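Local structure of CheQ (Campylobacter jejuni subsp. jejuni, 6A51) at residues I144-F149 against E163-G168; D132-N137 against K157-T162. The protein probably regulates, as does CheP, transcription of the core chemotaxis operon cheVAW. One frame throughout, in Å; residues are numbered along the deposited sequence.

In the fold
Both contacts meet on one three-stranded antiparallel sheet, in which strand 165-169 runs between strands 142-146 and 159-160. Contact 1 lies within the sheet, pairing strand 142-146 with strand 165-169, and is partly buried; contact 2 is a surface contact in which the end of helix 127-134 and L136 after it pack on I159 and on I161, just past strand 159-160. Their chemistry differs accordingly: contact 1 combines backbone hydrogen bonds with a disulfide, whereas contact 2 is apolar and has no hydrogen bond between its segments. Their centres are about 11 Å apart. V167 joins them, pairing with I159 along the backbone and touching L134 and I161 with its side chain.

Contact 1 of 2, residues I144-F149 against E163-G168; sequences IEKCHF and ESMCVG
The carbonyl oxygen of S164 accepts two hydrogen bonds, from C147 N at 2.9 Å and from a water that also accepts from H148 N, with a weaker CA-H...O contact from K146 CA. The C147 N lies 28° out of the S164 carbonyl plane. Next along the two strands, E145 and C166 form an antiparallel hydrogen-bonded pair, C166 N to E145 O at 2.7 Å and E145 N to C166 O at 3.0 Å. C166 is also joined to C147 by a disulfide, SG to SG 2.1 Å, with a chi3 of 102°. The bend of K146 at chi2 (-82°) sets CD 3.6 Å from M165 SD; farther out, NZ hydrogen-bonds to S164 OG at 3.1 Å. M165 turns back at chi2 and chi3, and its CE meets I144 CG2 at 3.5 Å, the two side chains crossing at about a right angle. I144 and V167 lie side by side on the same face of the sheet, with CG1 of I144 4.0 Å from CG2 of V167, while E145 and C166 point to the other face. The disulfide thus ties C147, just past the end of strand 142-146, to C166 within the central strand, a covalent link added to the hydrogen bonds.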
ATOM      1  N   ILE A 144      -2.736 -14.075  -4.006  1.00 26.30           N
ATOM      2  CA  ILE A 144      -4.175 -14.274  -3.912  1.00 33.71           C
ATOM      3  C   ILE A 144      -4.643 -14.788  -5.260  1.00 33.70           C
ATOM      4  O   ILE A 144      -4.322 -14.205  -6.297  1.00 32.56           O
ATOM      5  CB  ILE A 144      -4.923 -12.978  -3.543  1.00 31.23           C
ATOM      6  CG1 ILE A 144      -4.403 -12.397  -2.236  1.00 30.86           C
ATOM      7  CG2 ILE A 144      -6.427 -13.236  -3.422  1.00 18.08           C
ATOM      8  CD1 ILE A 144      -4.963 -11.014  -1.924  1.00 21.14           C
ATOM      9  N   GLU A 145      -5.435 -15.846  -5.244  1.00 33.46           N
ATOM     10  CA  GLU A 145      -5.709 -16.547  -6.480  1.00 39.97           C
ATOM     11  C   GLU A 145      -7.023 -17.283  -6.317  1.00 39.38           C
ATOM     12  O   GLU A 145      -7.360 -17.719  -5.218  1.00 37.74           O
ATOM     13  CB  GLU A 145      -4.585 -17.534  -6.785  1.00 31.87           C
ATOM     14  CG  GLU A 145      -4.203 -17.706  -8.204  1.00 43.43           C
ATOM     15  CD  GLU A 145      -3.067 -18.709  -8.326  1.00 56.84           C
ATOM     16  OE1 GLU A 145      -3.254 -19.853  -7.841  1.00 55.85           O
ATOM     17  OE2 GLU A 145      -1.989 -18.347  -8.870  1.00 45.88           O
ATOM     18  N   LYS A 146      -7.756 -17.416  -7.415  1.00 31.48           N
ATOM     19  CA  LYS A 146      -8.861 -18.355  -7.445  1.00 26.95           C
ATOM     20  C   LYS A 146      -8.342 -19.740  -7.097  1.00 31.90           C
ATOM     21  O   LYS A 146      -7.372 -20.219  -7.688  1.00 42.54           O
ATOM     22  CB  LYS A 146      -9.518 -18.357  -8.828  1.00 32.07           C
ATOM     23  CG  LYS A 146     -10.183 -17.042  -9.220  1.00 33.18           C
ATOM     24  CD  LYS A 146     -11.578 -16.963  -8.608  1.00 44.01           C
ATOM     25  CE  LYS A 146     -12.305 -15.683  -8.998  1.00 40.92           C
ATOM     26  NZ  LYS A 146     -13.610 -15.526  -8.287  1.00 61.74           N
ATOM     27  N   CYS A 147      -8.977 -20.372  -6.110  1.00 35.57           N
ATOM     28  CA  CYS A 147      -8.596 -21.727  -5.725  1.00 42.75           C
ATOM     29  C   CYS A 147      -8.642 -22.672  -6.916  1.00 30.10           C
ATOM     30  O   CYS A 147      -7.812 -23.581  -7.034  1.00 34.11           O
ATOM     31  CB  CYS A 147      -9.518 -22.209  -4.602  1.00 40.33           C
ATOM     32  SG  CYS A 147      -9.639 -21.030  -3.190  1.00 74.55           S
ATOM     33  N   HIS A 148      -9.582 -22.438  -7.831  1.00 42.75           N
ATOM     34  CA  HIS A 148      -9.758 -23.311  -8.984  1.00 41.55           C
ATOM     35  C   HIS A 148      -8.530 -23.307  -9.889  1.00 48.00           C
ATOM     36  O   HIS A 148      -8.269 -24.307 -10.565  1.00 40.92           O
ATOM     37  CB  HIS A 148     -11.005 -22.862  -9.746  1.00 39.35           C
ATOM     38  CG  HIS A 148     -11.478 -23.822 -10.789  1.00 55.20           C
ATOM     39  ND1 HIS A 148     -11.906 -25.096 -10.492  1.00 68.48           N
ATOM     40  CD2 HIS A 148     -11.627 -23.678 -12.129  1.00 65.10           C
ATOM     41  CE1 HIS A 148     -12.274 -25.705 -11.605  1.00 62.87           C
ATOM     42  NE2 HIS A 148     -12.112 -24.868 -12.614  1.00 52.81           N
ATOM     43  N   PHE A 149      -7.741 -22.222  -9.870  1.00 48.40           N
ATOM     44  CA  PHE A 149      -6.747 -21.970 -10.917  1.00 29.43           C
ATOM     45  C   PHE A 149      -5.681 -23.063 -10.970  1.00 54.91           C
ATOM     46  O   PHE A 149      -5.414 -23.632 -12.037  1.00 52.19           O
ATOM     47  CB  PHE A 149      -6.100 -20.600 -10.716  1.00 32.76           C
ATOM     48  CG  PHE A 149      -5.113 -20.225 -11.795  1.00 43.15           C
ATOM     49  CD1 PHE A 149      -5.551 -19.919 -13.084  1.00 40.70           C
ATOM     50  CD2 PHE A 149      -3.744 -20.151 -11.519  1.00 47.88           C
ATOM     51  CE1 PHE A 149      -4.644 -19.559 -14.086  1.00 31.60           C
ATOM     52  CE2 PHE A 149      -2.821 -19.784 -12.509  1.00 35.68           C
ATOM     53  CZ  PHE A 149      -3.273 -19.491 -13.795  1.00 46.01           C
ATOM     54  N   GLU A 163     -15.536 -17.827  -0.902  1.00 40.16           N
ATOM     55  CA  GLU A 163     -16.102 -18.936  -1.665  1.00 37.96           C
ATOM     56  C   GLU A 163     -15.144 -19.425  -2.750  1.00 40.03           C
ATOM     57  O   GLU A 163     -15.030 -20.628  -2.982  1.00 35.82           O
ATOM     58  CB  GLU A 163     -17.429 -18.507  -2.282  1.00 31.83           C
ATOM     59  CG  GLU A 163     -18.446 -19.615  -2.359  1.00 65.44           C
ATOM     60  CD  GLU A 163     -19.861 -19.135  -2.045  1.00 91.04           C
ATOM     61  OE1 GLU A 163     -20.486 -19.711  -1.112  1.00 67.56           O
ATOM     62  OE2 GLU A 163     -20.339 -18.188  -2.723  1.00 77.35           O
ATOM     63  N   SER A 164     -14.402 -18.502  -3.370  1.00 41.87           N
ATOM     64  CA  SER A 164     -13.568 -18.809  -4.522  1.00 37.47           C
ATOM     65  C   SER A 164     -12.090 -18.406  -4.416  1.00 51.72           C
ATOM     66  O   SER A 164     -11.319 -18.778  -5.308  1.00 36.31           O
ATOM     67  CB  SER A 164     -14.147 -18.116  -5.760  1.00 35.95           C
ATOM     68  OG  SER A 164     -14.164 -16.711  -5.527  1.00 46.63           O
ATOM     69  N   MET A 165     -11.665 -17.637  -3.407  1.00 32.39           N
ATOM     70  CA  MET A 165     -10.299 -17.118  -3.392  1.00 32.04           C
ATOM     71  C   MET A 165      -9.456 -17.798  -2.323  1.00 34.58           C
ATOM     72  O   MET A 165      -9.923 -18.053  -1.209  1.00 38.47           O
ATOM     73  CB  MET A 165     -10.260 -15.604  -3.158  1.00 38.14           C
ATOM     74  CG  MET A 165     -11.024 -14.784  -4.171  1.00 53.55           C
ATOM     75  SD  MET A 165     -10.368 -14.922  -5.843  1.00 50.59           S
ATOM     76  CE  MET A 165      -8.909 -13.902  -5.797  1.00 46.79           C
ATOM     77  N   CYS A 166      -8.203 -18.057  -2.668  1.00 27.43           N
ATOM     78  CA  CYS A 166      -7.220 -18.680  -1.802  1.00 26.34           C
ATOM     79  C   CYS A 166      -6.012 -17.764  -1.664  1.00 33.72           C
ATOM     80  O   CYS A 166      -5.776 -16.876  -2.494  1.00 28.11           O
ATOM     81  CB  CYS A 166      -6.777 -20.043  -2.358  1.00 23.11           C
ATOM     82  SG  CYS A 166      -7.963 -21.355  -2.026  1.00 64.75           S
ATOM     83  N   VAL A 167      -5.219 -18.013  -0.624  1.00 27.00           N
ATOM     84  CA  VAL A 167      -3.966 -17.298  -0.416  1.00 26.14           C
ATOM     85  C   VAL A 167      -2.842 -18.301  -0.211  1.00 30.72           C
ATOM     86  O   VAL A 167      -2.975 -19.235   0.592  1.00 37.40           O
ATOM     87  CB  VAL A 167      -4.048 -16.335   0.779  1.00 23.75           C
ATOM     88  CG1 VAL A 167      -2.662 -15.734   1.083  1.00 21.80           C
ATOM     89  CG2 VAL A 167      -5.036 -15.267   0.486  1.00 18.59           C
ATOM     90  N   GLY A 168      -1.733 -18.096  -0.923  1.00 28.58           N
ATOM     91  CA  GLY A 168      -0.524 -18.860  -0.727  1.00 25.91           C
ATOM     92  C   GLY A 168       0.618 -17.909  -0.422  1.00 33.07           C
ATOM     93  O   GLY A 168       0.439 -16.690  -0.415  1.00 33.13           O
TER
HETATM   94  O   HOH W   1     -11.893 -20.956  -7.457  1.00 35.21           O

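Contact 2 of 2, residues D132-N137 against K157-T162; sequences DFLGLN and KRIKIT
L134 and I159 have the closest CA atoms across the contact, 7.7 Å apart, where helix 127-134 ends in a Schellman motif at G135, whose phi is positive, and faces strand 159-160. No hydrogen bond joins the two segments, and side chains make most of the contact. I161 CG2 is the shared methyl: it lies 3.8 Å from CE2 of the F133 ring and 3.9 Å from CD2 of L134, so one branch meets two successive residues of the last helical turn. The chi1 of I161, 62°, sets CG1 between its backbone N and carbonyl carbon and leaves CG2 beside the N. The F133 and I161 side chains meet at a slant. I159 reaches the helix end by another route, its CD1 lying 3.8 Å from the carbonyl O of L134 and 4.2 Å from CD2 of L136, while its CG2 is 4.2 Å from CD2 of L134. L136, past the glycine, thereby extends the apolar patch beyond the helix. Around it, helix 109-113 supplies L113 against F133 and I161, and I110 against I161; V167 of the central strand packs on L134 and I161, and I142 of strand 142-146 on L134 and L136.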
ATOM      1  N   ASP A 132      -2.425  -9.731   9.355  1.00 29.37           N
ATOM      2  CA  ASP A 132      -2.937 -10.162  10.656  1.00 32.37           C
ATOM      3  C   ASP A 132      -4.136 -11.089  10.491  1.00 34.63           C
ATOM      4  O   ASP A 132      -4.230 -12.129  11.156  1.00 40.96           O
ATOM      5  CB  ASP A 132      -3.321  -8.945  11.499  1.00 27.87           C
ATOM      6  CG  ASP A 132      -2.120  -8.080  11.888  1.00 37.89           C
ATOM      7  OD1 ASP A 132      -0.964  -8.579  11.878  1.00 37.55           O
ATOM      8  OD2 ASP A 132      -2.344  -6.888  12.207  1.00 39.64           O
ATOM      9  N   PHE A 133      -5.063 -10.720   9.605  1.00 28.15           N
ATOM     10  CA  PHE A 133      -6.187 -11.583   9.265  1.00 33.01           C
ATOM     11  C   PHE A 133      -5.714 -12.954   8.782  1.00 28.66           C
ATOM     12  O   PHE A 133      -6.244 -13.989   9.199  1.00 30.86           O
ATOM     13  CB  PHE A 133      -7.035 -10.877   8.208  1.00 27.22           C
ATOM     14  CG  PHE A 133      -8.106 -11.721   7.603  1.00 28.81           C
ATOM     15  CD1 PHE A 133      -9.264 -12.025   8.327  1.00 30.62           C
ATOM     16  CD2 PHE A 133      -7.986 -12.166   6.284  1.00 18.74           C
ATOM     17  CE1 PHE A 133     -10.293 -12.784   7.753  1.00 27.38           C
ATOM     18  CE2 PHE A 133      -9.004 -12.924   5.688  1.00 24.61           C
ATOM     19  CZ  PHE A 133     -10.158 -13.240   6.428  1.00 30.76           C
ATOM     20  N   LEU A 134      -4.696 -12.983   7.928  1.00 20.33           N
ATOM     21  CA  LEU A 134      -4.161 -14.244   7.438  1.00 24.27           C
ATOM     22  C   LEU A 134      -3.346 -14.998   8.482  1.00 31.83           C
ATOM     23  O   LEU A 134      -3.032 -16.172   8.259  1.00 28.13           O
ATOM     24  CB  LEU A 134      -3.286 -13.987   6.206  1.00 24.45           C
ATOM     25  CG  LEU A 134      -4.013 -13.395   5.004  1.00 28.60           C
ATOM     26  CD1 LEU A 134      -3.019 -13.114   3.909  1.00 21.02           C
ATOM     27  CD2 LEU A 134      -5.103 -14.368   4.533  1.00 24.44           C
ATOM     28  N   GLY A 135      -2.976 -14.361   9.592  1.00 26.64           N
ATOM     29  CA  GLY A 135      -2.098 -15.002  10.551  1.00 27.23           C
ATOM     30  C   GLY A 135      -0.696 -15.269  10.042  1.00 35.54           C
ATOM     31  O   GLY A 135      -0.065 -16.241  10.469  1.00 32.68           O
ATOM     32  N   LEU A 136      -0.189 -14.430   9.145  1.00 18.36           N
ATOM     33  CA  LEU A 136       1.141 -14.591   8.585  1.00 37.42           C
ATOM     34  C   LEU A 136       2.047 -13.476   9.081  1.00 34.50           C
ATOM     35  O   LEU A 136       1.594 -12.465   9.632  1.00 32.47           O
ATOM     36  CB  LEU A 136       1.103 -14.592   7.054  1.00 30.01           C
ATOM     37  CG  LEU A 136       0.166 -15.632   6.448  1.00 32.88           C
ATOM     38  CD1 LEU A 136       0.202 -15.517   4.950  1.00 26.22           C
ATOM     39  CD2 LEU A 136       0.534 -17.042   6.888  1.00 26.39           C
ATOM     40  N   ASN A 137       3.341 -13.684   8.874  1.00 34.98           N
ATOM     41  CA  ASN A 137       4.361 -12.723   9.259  1.00 46.13           C
ATOM     42  C   ASN A 137       4.621 -11.752   8.115  1.00 39.79           C
ATOM     43  O   ASN A 137       4.560 -12.116   6.937  1.00 42.63           O
ATOM     44  CB  ASN A 137       5.651 -13.443   9.663  1.00 31.15           C
ATOM     45  CG  ASN A 137       5.513 -14.175  11.002  1.00 53.82           C
ATOM     46  OD1 ASN A 137       4.863 -13.686  11.937  1.00 44.24           O
ATOM     47  ND2 ASN A 137       6.122 -15.351  11.095  1.00 51.31           N
ATOM     48  N   LYS A 157      -5.341 -27.095   0.229  1.00 48.88           N
ATOM     49  CA  LYS A 157      -4.596 -27.026   1.485  1.00 53.06           C
ATOM     50  C   LYS A 157      -4.147 -25.612   1.866  1.00 51.90           C
ATOM     51  O   LYS A 157      -3.523 -25.444   2.923  1.00 56.11           O
ATOM     52  CB  LYS A 157      -3.367 -27.950   1.409  1.00 50.08           C
ATOM     53  CG  LYS A 157      -3.649 -29.419   1.029  1.00 52.53           C
ATOM     54  CD  LYS A 157      -2.390 -30.059   0.402  1.00 64.72           C
ATOM     55  CE  LYS A 157      -2.272 -31.560   0.665  1.00 71.64           C
ATOM     56  NZ  LYS A 157      -3.318 -32.386  -0.010  1.00 73.80           N
ATOM     57  N   ARG A 158      -4.425 -24.600   1.033  1.00 47.40           N
ATOM     58  CA  ARG A 158      -4.044 -23.212   1.269  1.00 31.72           C
ATOM     59  C   ARG A 158      -5.112 -22.481   2.084  1.00 40.82           C
ATOM     60  O   ARG A 158      -6.215 -22.984   2.298  1.00 48.02           O
ATOM     61  CB  ARG A 158      -3.836 -22.494  -0.053  1.00 29.06           C
ATOM     62  CG  ARG A 158      -2.658 -22.996  -0.865  1.00 44.53           C
ATOM     63  CD  ARG A 158      -2.628 -22.372  -2.269  1.00 40.41           C
ATOM     64  NE  ARG A 158      -3.687 -22.890  -3.148  1.00 45.70           N
ATOM     65  CZ  ARG A 158      -3.932 -22.442  -4.380  1.00 42.89           C
ATOM     66  NH1 ARG A 158      -3.189 -21.465  -4.884  1.00 46.06           N
ATOM     67  NH2 ARG A 158      -4.908 -22.981  -5.111  1.00 30.79           N
ATOM     68  N   ILE A 159      -4.789 -21.263   2.519  1.00 26.76           N
ATOM     69  CA  ILE A 159      -5.755 -20.465   3.270  1.00 23.31           C
ATOM     70  C   ILE A 159      -6.856 -20.017   2.325  1.00 27.83           C
ATOM     71  O   ILE A 159      -6.598 -19.352   1.314  1.00 40.01           O
ATOM     72  CB  ILE A 159      -5.093 -19.250   3.934  1.00 28.25           C
ATOM     73  CG1 ILE A 159      -4.004 -19.667   4.910  1.00 26.31           C
ATOM     74  CG2 ILE A 159      -6.131 -18.448   4.699  1.00 27.38           C
ATOM     75  CD1 ILE A 159      -3.052 -18.537   5.245  1.00 25.32           C
ATOM     76  N   LYS A 160      -8.092 -20.352   2.654  1.00 24.26           N
ATOM     77  CA  LYS A 160      -9.229 -20.018   1.807  1.00 25.56           C
ATOM     78  C   LYS A 160     -10.067 -18.955   2.516  1.00 23.57           C
ATOM     79  O   LYS A 160     -10.551 -19.182   3.631  1.00 29.92           O
ATOM     80  CB  LYS A 160     -10.044 -21.276   1.480  1.00 16.73           C
ATOM     81  CG  LYS A 160     -11.186 -20.996   0.513  1.00 28.20           C
ATOM     82  CD  LYS A 160     -11.751 -22.235  -0.185  1.00 29.24           C
ATOM     83  CE  LYS A 160     -12.896 -21.826  -1.123  1.00 37.96           C
ATOM     84  NZ  LYS A 160     -13.724 -22.950  -1.676  1.00 40.79           N
ATOM     85  N   ILE A 161     -10.216 -17.790   1.884  1.00 21.39           N
ATOM     86  CA  ILE A 161     -10.803 -16.621   2.531  1.00 25.11           C
ATOM     87  C   ILE A 161     -12.126 -16.209   1.924  1.00 23.23           C
ATOM     88  O   ILE A 161     -12.748 -15.259   2.415  1.00 36.13           O
ATOM     89  CB  ILE A 161      -9.830 -15.435   2.503  1.00 35.42           C
ATOM     90  CG1 ILE A 161      -9.544 -15.047   1.049  1.00 25.26           C
ATOM     91  CG2 ILE A 161      -8.549 -15.787   3.254  1.00 21.91           C
ATOM     92  CD1 ILE A 161      -8.508 -13.938   0.940  1.00 25.16           C
ATOM     93  N   THR A 162     -12.582 -16.900   0.885  1.00 26.16           N
ATOM     94  CA  THR A 162     -13.742 -16.533   0.081  1.00 24.58           C
ATOM     95  C   THR A 162     -14.254 -17.816  -0.540  1.00 32.65           C
ATOM     96  O   THR A 162     -13.513 -18.795  -0.649  1.00 28.56           O
ATOM     97  CB  THR A 162     -13.351 -15.498  -0.981  1.00 26.93           C
ATOM     98  OG1 THR A 162     -13.430 -14.190  -0.407  1.00 34.30           O
ATOM     99  CG2 THR A 162     -14.190 -15.584  -2.252  1.00 39.81           C
TER